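Local coordinates for aldo-keto reductase family 1 member C1 (Caenorhabditis elegans, PDB 1QWK), which probably reduces carbonyl compounds with NADPH, as an aldo-keto reductase of the aldose reductase family built on a TIM barrel, at residues A113-A118 with Q301-G306; N154-Q159 with E309-A314. One frame throughout, in Å; residues are numbered along the deposited sequence.

Interaction 1 (A113-A118 with Q301-G306); sequences AHMPAA and QDFMTG
Met115 reaches Phe303 with CG and SD and Gln301 with CE, and its sulfur lies near that of Met304. CB points toward the C-terminal loop, and CG, set beside the backbone N (chi1 -60°), lies in the ring plane of Phe303 at its edge, 3.8 Å from CZ. SD comes closer to the same carbon, with Met115 SD to Phe303 CZ at 3.6 Å. The sulfur is 4.9 Å from the ring centroid and 71° off the ring normal, an oblique Met-aromatic contact. CE then runs on to the flat amide of Gln301, where it is 3.5 Å from OE1; the two side chains cross at about a right angle. Gln301 NE2 is held by a hydrogen bond to Tyr201 OH.

Met304 reaches back from the 3-10 turn 302-304. Its SD lies 3.8 Å from Pro116 CD and 3.9 Å from Ala117 CB. An alanine in place of Met115 would remove CG, SD and CE, which would probably leave Phe303 CZ and the Gln301 amide without their Met115 contacts and open a gap between the two loops.

His114, the predicted substrate-binding residue, directly precedes Met115. No hydrogen bond links the segments; thioether, ring, methyl and amide packing lays the C-terminal loop over the C-terminal end of the barrel beside the predicted active site, as in other aldo-keto reductases, where this loop helps form the substrate pocket.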
loop_
_atom_site.group_PDB
_atom_site.type_symbol
_atom_site.label_atom_id
_atom_site.label_comp_id
_atom_site.label_asym_id
_atom_site.label_seq_id
_atom_site.Cartn_x
_atom_site.Cartn_y
_atom_site.Cartn_z
ATOM N N ALA A 113 -7.445 -8.492 0.550
ATOM C CA ALA A 113 -7.341 -9.361 1.715
ATOM C C ALA A 113 -6.029 -8.805 2.299
ATOM O O ALA A 113 -4.992 -8.857 1.642
ATOM C CB ALA A 113 -7.160 -10.821 1.279
ATOM N N HIS A 114 -6.073 -8.259 3.512
ATOM C CA HIS A 114 -4.892 -7.648 4.134
ATOM C C HIS A 114 -3.771 -8.654 4.350
ATOM O O HIS A 114 -2.594 -8.300 4.353
ATOM C CB HIS A 114 -5.285 -7.029 5.475
ATOM C CG HIS A 114 -4.456 -5.854 5.887
ATOM N ND1 HIS A 114 -3.114 -5.739 5.591
ATOM C CD2 HIS A 114 -4.772 -4.764 6.625
ATOM C CE1 HIS A 114 -2.639 -4.629 6.131
ATOM N NE2 HIS A 114 -3.626 -4.019 6.763
ATOM N N MET A 115 -4.161 -9.909 4.535
ATOM C CA MET A 115 -3.229 -11.018 4.749
ATOM C C MET A 115 -3.867 -12.255 4.128
ATOM O O MET A 115 -5.025 -12.226 3.715
ATOM C CB MET A 115 -3.043 -11.297 6.247
ATOM C CG MET A 115 -2.485 -10.148 7.080
ATOM S SD MET A 115 -0.701 -9.931 6.845
ATOM C CE MET A 115 -0.534 -8.180 7.249
ATOM N N PRO A 116 -3.108 -13.353 4.033
ATOM C CA PRO A 116 -3.648 -14.593 3.466
ATOM C C PRO A 116 -4.105 -15.545 4.577
ATOM O O PRO A 116 -4.764 -16.553 4.313
ATOM C CB PRO A 116 -2.459 -15.157 2.699
ATOM C CG PRO A 116 -1.310 -14.772 3.584
ATOM C CD PRO A 116 -1.631 -13.344 3.967
ATOM N N ALA A 117 -3.767 -15.198 5.818
ATOM C CA ALA A 117 -4.074 -16.025 6.988
ATOM C C ALA A 117 -5.241 -15.576 7.865
ATOM O O ALA A 117 -5.199 -14.498 8.457
ATOM C CB ALA A 117 -2.823 -16.149 7.840
ATOM N N ALA A 118 -6.267 -16.421 7.967
ATOM C CA ALA A 118 -7.445 -16.112 8.771
ATOM C C ALA A 118 -7.247 -16.438 10.255
ATOM O O ALA A 118 -6.576 -17.407 10.609
ATOM C CB ALA A 118 -8.660 -16.873 8.229
ATOM N N GLN A 301 5.589 -9.553 9.508
ATOM C CA GLN A 301 4.224 -9.999 9.786
ATOM C C GLN A 301 4.312 -11.357 10.497
ATOM O O GLN A 301 3.595 -12.299 10.145
ATOM C CB GLN A 301 3.430 -10.154 8.475
ATOM C CG GLN A 301 3.531 -8.964 7.519
ATOM C CD GLN A 301 2.916 -7.683 8.080
ATOM O OE1 GLN A 301 2.365 -7.672 9.182
ATOM N NE2 GLN A 301 3.010 -6.596 7.314
ATOM N N ASP A 302 5.186 -11.444 11.503
ATOM C CA ASP A 302 5.417 -12.703 12.220
ATOM C C ASP A 302 4.276 -13.291 13.039
ATOM O O ASP A 302 4.393 -14.411 13.539
ATOM C CB ASP A 302 6.689 -12.619 13.083
ATOM C CG ASP A 302 6.632 -11.529 14.129
ATOM O OD1 ASP A 302 5.530 -11.210 14.613
ATOM O OD2 ASP A 302 7.709 -11.005 14.485
ATOM N N PHE A 303 3.171 -12.564 13.169
ATOM C CA PHE A 303 2.028 -13.109 13.885
ATOM C C PHE A 303 1.469 -14.279 13.063
ATOM O O PHE A 303 0.689 -15.085 13.571
ATOM C CB PHE A 303 0.951 -12.034 14.089
ATOM C CG PHE A 303 0.393 -11.473 12.809
ATOM C CD1 PHE A 303 -0.638 -12.122 12.135
ATOM C CD2 PHE A 303 0.890 -10.283 12.283
ATOM C CE1 PHE A 303 -1.160 -11.598 10.953
ATOM C CE2 PHE A 303 0.375 -9.751 11.100
ATOM C CZ PHE A 303 -0.654 -10.408 10.436
ATOM N N MET A 304 1.869 -14.370 11.795
ATOM C CA MET A 304 1.415 -15.457 10.925
ATOM C C MET A 304 2.208 -16.742 11.144
ATOM O O MET A 304 1.847 -17.786 10.616
ATOM C CB MET A 304 1.534 -15.079 9.442
ATOM C CG MET A 304 0.497 -14.088 8.925
ATOM S SD MET A 304 0.397 -14.080 7.102
ATOM C CE MET A 304 1.979 -13.347 6.652
ATOM N N THR A 305 3.295 -16.657 11.905
ATOM C CA THR A 305 4.134 -17.823 12.178
ATOM C C THR A 305 3.313 -19.022 12.673
ATOM O O THR A 305 2.562 -18.911 13.638
ATOM C CB THR A 305 5.210 -17.485 13.240
ATOM O OG1 THR A 305 5.958 -16.344 12.808
ATOM C CG2 THR A 305 6.165 -18.660 13.434
ATOM N N GLY A 306 3.460 -20.163 12.004
ATOM C CA GLY A 306 2.734 -21.354 12.411
ATOM C C GLY A 306 1.397 -21.559 11.728
ATOM O O GLY A 306 0.821 -22.646 11.782
#

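Interaction 2 (N154-Q159 with E309-A314)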
loop_
_atom_site.group_PDB
_atom_site.type_symbol
_atom_site.label_atom_id
_atom_site.label_comp_id
_atom_site.label_asym_id
_atom_site.label_seq_id
_atom_site.Cartn_x
_atom_site.Cartn_y
_atom_site.Cartn_z
ATOM N N ASN A 154 0.359 -9.083 1.010
ATOM C CA ASN A 154 1.204 -9.990 1.784
ATOM C C ASN A 154 1.000 -11.473 1.451
ATOM O O ASN A 154 1.197 -12.339 2.304
ATOM C CB ASN A 154 0.975 -9.761 3.279
ATOM C CG ASN A 154 1.228 -8.321 3.689
ATOM O OD1 ASN A 154 0.346 -7.645 4.226
ATOM N ND2 ASN A 154 2.440 -7.841 3.427
ATOM N N TRP A 155 0.586 -11.753 0.220
ATOM C CA TRP A 155 0.400 -13.122 -0.245
ATOM C C TRP A 155 1.651 -13.468 -1.049
ATOM O O TRP A 155 2.281 -12.573 -1.622
ATOM C CB TRP A 155 -0.803 -13.219 -1.184
ATOM C CG TRP A 155 -2.156 -13.222 -0.526
ATOM C CD1 TRP A 155 -2.563 -12.469 0.543
ATOM C CD2 TRP A 155 -3.308 -13.964 -0.957
ATOM N NE1 TRP A 155 -3.899 -12.698 0.797
ATOM C CE2 TRP A 155 -4.377 -13.612 -0.105
ATOM C CE3 TRP A 155 -3.538 -14.893 -1.983
ATOM C CZ2 TRP A 155 -5.662 -14.156 -0.247
ATOM C CZ3 TRP A 155 -4.819 -15.435 -2.127
ATOM C CH2 TRP A 155 -5.865 -15.064 -1.258
ATOM N N ASN A 156 2.022 -14.747 -1.101
ATOM C CA ASN A 156 3.185 -15.117 -1.905
ATOM C C ASN A 156 2.698 -15.569 -3.284
ATOM O O ASN A 156 1.494 -15.697 -3.507
ATOM C CB ASN A 156 4.041 -16.208 -1.228
ATOM C CG ASN A 156 3.301 -17.515 -1.017
ATOM O OD1 ASN A 156 2.597 -18.000 -1.895
ATOM N ND2 ASN A 156 3.484 -18.108 0.160
ATOM N N ASN A 157 3.627 -15.794 -4.208
ATOM C CA ASN A 157 3.276 -16.193 -5.568
ATOM C C ASN A 157 2.426 -17.454 -5.655
ATOM O O ASN A 157 1.494 -17.519 -6.457
ATOM C CB ASN A 157 4.534 -16.389 -6.415
ATOM C CG ASN A 157 5.324 -15.108 -6.600
ATOM O OD1 ASN A 157 4.871 -14.020 -6.235
ATOM N ND2 ASN A 157 6.513 -15.230 -7.181
ATOM N N ASP A 158 2.746 -18.458 -4.843
ATOM C CA ASP A 158 2.000 -19.712 -4.870
ATOM C C ASP A 158 0.551 -19.523 -4.436
ATOM O O ASP A 158 -0.356 -20.138 -4.997
ATOM C CB ASP A 158 2.676 -20.756 -3.976
ATOM C CG ASP A 158 4.065 -21.120 -4.457
ATOM O OD1 ASP A 158 4.224 -21.399 -5.665
ATOM O OD2 ASP A 158 5.002 -21.129 -3.629
ATOM N N GLN A 159 0.335 -18.668 -3.441
ATOM C CA GLN A 159 -1.015 -18.406 -2.953
ATOM C C GLN A 159 -1.819 -17.668 -4.020
ATOM O O GLN A 159 -2.998 -17.963 -4.241
ATOM C CB GLN A 159 -0.963 -17.600 -1.647
ATOM C CG GLN A 159 -0.356 -18.405 -0.490
ATOM C CD GLN A 159 -0.113 -17.582 0.758
ATOM O OE1 GLN A 159 0.488 -16.508 0.698
ATOM N NE2 GLN A 159 -0.550 -18.097 1.903
ATOM N N GLU A 309 -1.304 -20.912 6.263
ATOM C CA GLU A 309 -1.202 -20.020 5.113
ATOM C C GLU A 309 -0.223 -18.865 5.357
ATOM O O GLU A 309 -0.393 -17.766 4.826
ATOM C CB GLU A 309 -2.588 -19.480 4.723
ATOM C CG GLU A 309 -3.546 -20.557 4.187
ATOM C CD GLU A 309 -3.250 -20.989 2.754
ATOM O OE1 GLU A 309 -2.146 -20.710 2.235
ATOM O OE2 GLU A 309 -4.132 -21.631 2.132
ATOM N N ASP A 310 0.798 -19.115 6.172
ATOM C CA ASP A 310 1.816 -18.099 6.434
ATOM C C ASP A 310 2.560 -17.900 5.113
ATOM O O ASP A 310 3.270 -18.791 4.652
ATOM C CB ASP A 310 2.784 -18.583 7.522
ATOM C CG ASP A 310 3.940 -17.629 7.743
ATOM O OD1 ASP A 310 3.929 -16.517 7.160
ATOM O OD2 ASP A 310 4.864 -17.983 8.507
ATOM N N ALA A 311 2.392 -16.728 4.507
ATOM C CA ALA A 311 3.028 -16.428 3.223
ATOM C C ALA A 311 4.554 -16.466 3.233
ATOM O O ALA A 311 5.181 -16.731 2.204
ATOM C CB ALA A 311 2.558 -15.056 2.724
ATOM N N PHE A 312 5.150 -16.197 4.392
ATOM C CA PHE A 312 6.608 -16.164 4.516
ATOM C C PHE A 312 7.147 -17.336 5.343
ATOM O O PHE A 312 8.244 -17.257 5.897
ATOM C CB PHE A 312 7.052 -14.842 5.161
ATOM C CG PHE A 312 6.330 -13.619 4.635
ATOM C CD1 PHE A 312 6.043 -13.482 3.280
ATOM C CD2 PHE A 312 5.962 -12.591 5.505
ATOM C CE1 PHE A 312 5.399 -12.341 2.791
ATOM C CE2 PHE A 312 5.321 -11.446 5.029
ATOM C CZ PHE A 312 5.039 -11.322 3.669
ATOM N N ALA A 313 6.378 -18.420 5.406
ATOM C CA ALA A 313 6.761 -19.604 6.173
ATOM C C ALA A 313 8.214 -20.041 5.980
ATOM O O ALA A 313 8.886 -20.428 6.939
ATOM C CB ALA A 313 5.823 -20.762 5.841
ATOM N N ALA A 314 8.694 -19.975 4.744
ATOM C CA ALA A 314 10.058 -20.388 4.422
ATOM C C ALA A 314 11.152 -19.521 5.034
ATOM O O ALA A 314 12.315 -19.930 5.083
ATOM C CB ALA A 314 10.232 -20.444 2.907
#
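The capping box at the start of helix 157-164 offers its two amides to the C-terminal loop of this TIM-barrel enzyme. Asn156, the N-cap, has CG between its own backbone N and carbonyl carbon (chi1 62°), and OD1 accepts from Gln159 N at 2.8 Å. The box is closed in return by Gln159 OE1, which takes Asn156 N on a lone pair in its carbonyl plane.

The other end of each amide faces across the contact. Asn156 ND2 donates to Ala311 O at 3.0 Å in an almost straight bond (177°), with the acceptor in the amide plane. Gln159 NE2 serves two acceptors of Glu309: the backbone O at 2.9 Å, which it meets from above the carbonyl plane, and OE1 at 3.1 Å, met on the anti side and tilted out of the carboxylate plane. Each amide is thereby tied at both ends, which would fix its rotation. Ala311 packs against the turn, its CB 3.1 Å from Asn154 O and 3.2 Å from Gln159 OE1. Asn154 O is buried here without a polar partner.

Glu309 OE2 pairs with Arg162, farther along helix 157-164, and accepts from Val131 N at the start of helix 131-143. The C-terminal loop thus packs at the N-terminal ends of these two helices, beyond the C-terminal end of strand 150-153.

In the fold
From the N terminus, the chain first reaches 113-118, the loop leaving barrel strand 110-113, and then 154-159, which follows the next strand, 150-153, and enters helix 157-164. The remaining barrel strands and helix 283-289 pass before the C-terminal loop returns. At 301-306 it closes interaction 1 over 182 intervening residues, and at 309-314 it closes interaction 2 over 149. The segments alternate, so the two closures cross. Their centres lie about 9 Å apart, and the barrel loops also touch each other, with a weak hydrogen bond from Trp155 NE1 to Met115 O. One C-terminal loop therefore ties together the loops at the C-terminal ends of two adjacent strands, by apolar packing in one place and polar bonds in the other.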